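Local coordinates for protein deoxycytidylate deaminase (Cyanophage S-TIM5, PDB 4P9E) that probably deaminates dCMP to dUMP, using a bound zinc ion, at residues V34-G38 with E84-S89; C93-P97 with V113-E118. The contacts are given in a common frame with arbitrary orientation. Residues are numbered along the deposited sequence.

Contact 1: V34-G38 with E84-S89; sequences VVKNG and ESIDGS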
loop_
_atom_site.group_PDB
_atom_site.type_symbol
_atom_site.label_atom_id
_atom_site.label_comp_id
_atom_site.label_asym_id
_atom_site.label_seq_id
_atom_site.Cartn_x
_atom_site.Cartn_y
_atom_site.Cartn_z
ATOM N N VAL A 34 -16.042 8.341 2.208
ATOM C CA VAL A 34 -14.998 8.670 1.239
ATOM C C VAL A 34 -15.108 7.793 -0.007
ATOM O O VAL A 34 -15.226 6.572 0.078
ATOM C CB VAL A 34 -13.573 8.632 1.853
ATOM C CG1 VAL A 34 -12.518 8.803 0.770
ATOM C CG2 VAL A 34 -13.421 9.744 2.886
ATOM N N VAL A 35 -15.111 8.427 -1.174
ATOM C CA VAL A 35 -15.190 7.689 -2.426
ATOM C C VAL A 35 -14.041 8.063 -3.346
ATOM O O VAL A 35 -13.703 9.230 -3.489
ATOM C CB VAL A 35 -16.538 7.911 -3.141
ATOM C CG1 VAL A 35 -16.596 7.095 -4.422
ATOM C CG2 VAL A 35 -17.691 7.541 -2.219
ATOM N N LYS A 36 -13.429 7.061 -3.956
ATOM C CA LYS A 36 -12.359 7.293 -4.915
ATOM C C LYS A 36 -12.332 6.156 -5.924
ATOM O O LYS A 36 -12.494 4.983 -5.565
ATOM C CB LYS A 36 -11.031 7.403 -4.180
ATOM C CG LYS A 36 -9.860 7.784 -5.025
ATOM C CD LYS A 36 -8.661 7.955 -4.136
ATOM C CE LYS A 36 -7.379 8.111 -4.924
ATOM N NZ LYS A 36 -6.176 7.954 -4.040
ATOM N N ASN A 37 -12.146 6.514 -7.193
ATOM C CA ASN A 37 -12.086 5.536 -8.281
ATOM C C ASN A 37 -13.213 4.505 -8.272
ATOM O O ASN A 37 -12.980 3.324 -8.502
ATOM C CB ASN A 37 -10.749 4.804 -8.262
ATOM C CG ASN A 37 -9.565 5.752 -8.241
ATOM O OD1 ASN A 37 -9.651 6.887 -8.717
ATOM N ND2 ASN A 37 -8.452 5.293 -7.678
ATOM N N GLY A 38 -14.427 4.955 -7.992
ATOM C CA GLY A 38 -15.584 4.077 -7.997
ATOM C C GLY A 38 -15.704 3.176 -6.786
ATOM O O GLY A 38 -16.423 2.190 -6.810
ATOM N N GLU A 84 -4.628 3.182 1.425
ATOM C CA GLU A 84 -5.098 3.850 0.235
ATOM C C GLU A 84 -5.115 5.346 0.509
ATOM O O GLU A 84 -5.570 5.784 1.556
ATOM C CB GLU A 84 -6.494 3.302 -0.093
ATOM C CG GLU A 84 -7.110 3.791 -1.365
ATOM C CD GLU A 84 -6.358 3.335 -2.593
ATOM O OE1 GLU A 84 -6.369 2.112 -2.874
ATOM O OE2 GLU A 84 -5.761 4.200 -3.276
ATOM N N SER A 85 -4.600 6.133 -0.420
ATOM C CA SER A 85 -4.500 7.575 -0.214
ATOM C C SER A 85 -5.855 8.288 -0.252
ATOM O O SER A 85 -6.759 7.886 -0.979
ATOM C CB SER A 85 -3.566 8.206 -1.239
ATOM O OG SER A 85 -3.547 9.607 -1.084
ATOM N N ILE A 86 -5.984 9.355 0.529
ATOM C CA ILE A 86 -7.211 10.134 0.545
ATOM C C ILE A 86 -7.189 11.193 -0.572
ATOM O O ILE A 86 -8.226 11.733 -0.961
ATOM C CB ILE A 86 -7.455 10.778 1.931
ATOM C CG1 ILE A 86 -8.909 11.239 2.057
ATOM C CG2 ILE A 86 -6.490 11.913 2.194
ATOM C CD1 ILE A 86 -9.233 11.891 3.360
ATOM N N ASP A 87 -5.994 11.457 -1.093
ATOM C CA ASP A 87 -5.788 12.443 -2.142
ATOM C C ASP A 87 -6.565 12.090 -3.412
ATOM O O ASP A 87 -6.463 10.972 -3.908
ATOM C CB ASP A 87 -4.302 12.514 -2.468
ATOM C CG ASP A 87 -3.888 13.844 -3.086
ATOM O OD1 ASP A 87 -4.741 14.744 -3.226
ATOM O OD2 ASP A 87 -2.695 13.996 -3.421
ATOM N N GLY A 88 -7.347 13.042 -3.922
ATOM C CA GLY A 88 -8.123 12.841 -5.132
ATOM C C GLY A 88 -9.472 12.180 -4.918
ATOM O O GLY A 88 -10.228 11.966 -5.856
ATOM N N SER A 89 -9.781 11.854 -3.677
ATOM C CA SER A 89 -11.070 11.271 -3.362
ATOM C C SER A 89 -12.138 12.344 -3.239
ATOM O O SER A 89 -11.850 13.542 -3.325
ATOM C CB SER A 89 -10.994 10.517 -2.043
ATOM O OG SER A 89 -10.850 11.434 -0.975
#
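At one end of two neighbouring inner strands of the mixed sheet, the end of strand 31-36 meets the type II turn, I86 to S89, that leads into strand 90-93. With every chi angle near t, the K36 side chain is fully extended, and the ammonium reaches the backbone carbonyls of the loop: NZ donates to S85 O at 3.1 Å and, weakly, to D87 O at 3.0 Å. E84 OE2 adds a long salt bridge, 3.9 Å from K36 NZ, while OE1 of E84 bonds S83 of a third subunit. The turn is braced from within: S89 N and S89 OG donate to I86 O at 3.1 and 2.6 Å, and D87 N donates to S85 OG at 3.1 Å, an ST turn. G88 has a positive phi at which a CB would jam against the preceding carbonyl oxygen. Small S89 lets the backbones approach, its CB 3.3 Å from V35 O, and V34 CG1 lies 3.6 Å from S89 OG. The arrangement is a beta turn leading into an antiparallel strand pairing, continued by backbone hydrogen bonding between V35 and E90.

Contact 2: C93-P97 with V113-E118; sequences CTHSP and VYYRNE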
loop_
_atom_site.group_PDB
_atom_site.type_symbol
_atom_site.label_atom_id
_atom_site.label_comp_id
_atom_site.label_asym_id
_atom_site.label_seq_id
_atom_site.Cartn_x
_atom_site.Cartn_y
_atom_site.Cartn_z
ATOM N N CYS A 93 -20.906 13.872 2.678
ATOM C CA CYS A 93 -21.305 14.032 4.051
ATOM C C CYS A 93 -22.798 14.420 4.143
ATOM O O CYS A 93 -23.338 15.045 3.233
ATOM C CB CYS A 93 -20.384 15.055 4.725
ATOM S SG CYS A 93 -20.428 14.991 6.543
ATOM N N THR A 94 -23.475 14.016 5.210
ATOM C CA THR A 94 -24.836 14.492 5.443
ATOM C C THR A 94 -24.859 15.993 5.703
ATOM O O THR A 94 -25.817 16.666 5.366
ATOM C CB THR A 94 -25.525 13.783 6.631
ATOM O OG1 THR A 94 -24.705 13.873 7.798
ATOM C CG2 THR A 94 -25.789 12.325 6.315
ATOM N N HIS A 95 -23.798 16.518 6.294
ATOM C CA HIS A 95 -23.753 17.932 6.606
ATOM C C HIS A 95 -22.559 18.647 6.020
ATOM O O HIS A 95 -21.510 18.051 5.838
ATOM C CB HIS A 95 -23.775 18.145 8.107
ATOM C CG HIS A 95 -25.056 17.718 8.749
ATOM N ND1 HIS A 95 -25.408 16.392 8.884
ATOM C CD2 HIS A 95 -26.077 18.441 9.254
ATOM C CE1 HIS A 95 -26.591 16.318 9.468
ATOM N NE2 HIS A 95 -27.017 17.542 9.712
ATOM N N SER A 96 -22.763 19.920 5.692
ATOM C CA SER A 96 -21.692 20.867 5.433
ATOM C C SER A 96 -20.691 20.746 6.586
ATOM O O SER A 96 -21.101 20.585 7.730
ATOM C CB SER A 96 -22.293 22.282 5.324
ATOM O OG SER A 96 -21.459 23.303 5.861
ATOM N N PRO A 97 -19.377 20.748 6.290
ATOM C CA PRO A 97 -18.398 20.602 7.374
ATOM C C PRO A 97 -18.026 21.888 8.109
ATOM O O PRO A 97 -18.055 22.972 7.542
ATOM C CB PRO A 97 -17.168 20.023 6.668
ATOM C CG PRO A 97 -17.312 20.441 5.281
ATOM C CD PRO A 97 -18.774 20.464 4.981
ATOM N N VAL A 113 -16.391 18.010 -2.020
ATOM C CA VAL A 113 -17.329 17.609 -0.978
ATOM C C VAL A 113 -18.808 17.758 -1.423
ATOM O O VAL A 113 -19.227 18.825 -1.862
ATOM C CB VAL A 113 -17.099 18.419 0.333
ATOM C CG1 VAL A 113 -18.123 18.029 1.399
ATOM C CG2 VAL A 113 -15.675 18.229 0.858
ATOM N N TYR A 114 -19.577 16.676 -1.321
ATOM C CA TYR A 114 -21.028 16.698 -1.493
ATOM C C TYR A 114 -21.697 16.685 -0.115
ATOM O O TYR A 114 -21.387 15.828 0.716
ATOM C CB TYR A 114 -21.506 15.460 -2.257
ATOM C CG TYR A 114 -20.978 15.282 -3.660
ATOM C CD1 TYR A 114 -21.742 15.634 -4.757
ATOM C CD2 TYR A 114 -19.724 14.716 -3.893
ATOM C CE1 TYR A 114 -21.260 15.457 -6.056
ATOM C CE2 TYR A 114 -19.232 14.537 -5.189
ATOM C CZ TYR A 114 -20.007 14.906 -6.260
ATOM O OH TYR A 114 -19.532 14.735 -7.537
ATOM N N TYR A 115 -22.605 17.622 0.138
ATOM C CA TYR A 115 -23.397 17.596 1.379
ATOM C C TYR A 115 -24.900 17.676 1.148
ATOM O O TYR A 115 -25.364 18.211 0.131
ATOM C CB TYR A 115 -22.977 18.697 2.339
ATOM C CG TYR A 115 -23.328 20.083 1.868
ATOM C CD1 TYR A 115 -24.503 20.696 2.278
ATOM C CD2 TYR A 115 -22.478 20.791 1.025
ATOM C CE1 TYR A 115 -24.830 21.967 1.864
ATOM C CE2 TYR A 115 -22.804 22.061 0.596
ATOM C CZ TYR A 115 -23.982 22.650 1.022
ATOM O OH TYR A 115 -24.319 23.924 0.602
ATOM N N ARG A 116 -25.672 17.048 2.027
ATOM C CA ARG A 116 -27.121 17.168 1.968
ATOM C C ARG A 116 -27.675 18.360 2.729
ATOM O O ARG A 116 -28.602 19.010 2.273
ATOM C CB ARG A 116 -27.799 15.893 2.450
ATOM C CG ARG A 116 -29.282 15.863 2.172
ATOM C CD ARG A 116 -29.716 14.522 1.643
ATOM N NE ARG A 116 -29.731 14.484 0.189
ATOM C CZ ARG A 116 -29.863 13.374 -0.519
ATOM N NH1 ARG A 116 -29.992 12.210 0.093
ATOM N NH2 ARG A 116 -29.867 13.426 -1.838
ATOM N N ASN A 117 -27.132 18.614 3.914
ATOM C CA ASN A 117 -27.670 19.635 4.807
ATOM C C ASN A 117 -26.697 20.741 5.143
ATOM O O ASN A 117 -25.577 20.484 5.555
ATOM C CB ASN A 117 -28.140 18.997 6.108
ATOM C CG ASN A 117 -29.285 18.058 5.903
ATOM O OD1 ASN A 117 -29.124 16.843 5.964
ATOM N ND2 ASN A 117 -30.459 18.609 5.644
ATOM N N GLU A 118 -27.141 21.979 4.995
ATOM C CA GLU A 118 -26.291 23.103 5.327
ATOM C C GLU A 118 -26.019 23.112 6.818
ATOM O O GLU A 118 -26.933 23.003 7.627
ATOM C CB GLU A 118 -26.966 24.409 4.923
ATOM C CG GLU A 118 -26.014 25.476 4.449
ATOM C CD GLU A 118 -26.699 26.517 3.602
ATOM O OE1 GLU A 118 -26.891 27.647 4.087
ATOM O OE2 GLU A 118 -27.050 26.204 2.451
#
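Two neighbouring parallel strands, 90-93 and 112-115, run on past their ends side by side, each turning a corner, at T94 and at R116. Backbone bonds hold the register: C93 N donates to Y114 O (2.8 Å), N117 N to T94 O (2.8 Å) and S96 N to N117 O (2.9 Å), whereas R116 N is shared weakly between C93 O (3.3 Å) and T94 O (3.4 Å). Because both chains bend together, C93 and Y115 face one side and H95 and N117 the other.

The side chains follow this split. Y115 takes the p rotamer, which brings its ring beneath S96: CB of S96 stands 4.2 Å from the Y115 ring centroid, 15° off the normal, a CH-pi contact that a small residue such as serine permits. I125 of helix 123-130 also packs on Y115. H95, in rotamer m, offers a ring face to N117, also m, whose CB lies 4.1 Å from the H95 centroid. T94, in rotamer p, pairs its OG1 with H95 ND1 at 2.8 Å, steadying the imidazole. V113, with chi1 t, sets CG1 4.4 Å from P97 CD. R116, chi1 t, leads its guanidinium away to salt bridges with E10, E17 and the C-terminal carboxylate of M138.

P97 packs close to E72, the predicted proton donor, and precedes C98, which with C101 and H70 binds the zinc. The whole is a beta-alpha-beta unit, with helix 99-107 joining the parallel strands, whose first strand runs into the zinc-binding P-C-x-x-C motif of the cytidine deaminase fold.

The two contacts, with centres about 17 Å apart, sit on the same sheet and share strand 90-93: residues 84-89 of contact 1 lead into it and residues 93-97 of contact 2 lead out. Contact 1 is the more peripheral and touches two other subunits; its chemistry is polar, a lysine ammonium bonded to loop carbonyls with a long salt bridge to a carboxylate. Contact 2 lies nearer the centre of the chain, is untouched by other subunits, and relies on parallel backbone bonding and CH-pi packing beside the zinc site. The strand's partner differs too: antiparallel 31-36 at contact 1, parallel 112-115 at contact 2. Each contact nevertheless mixes buried residues with exposed ones.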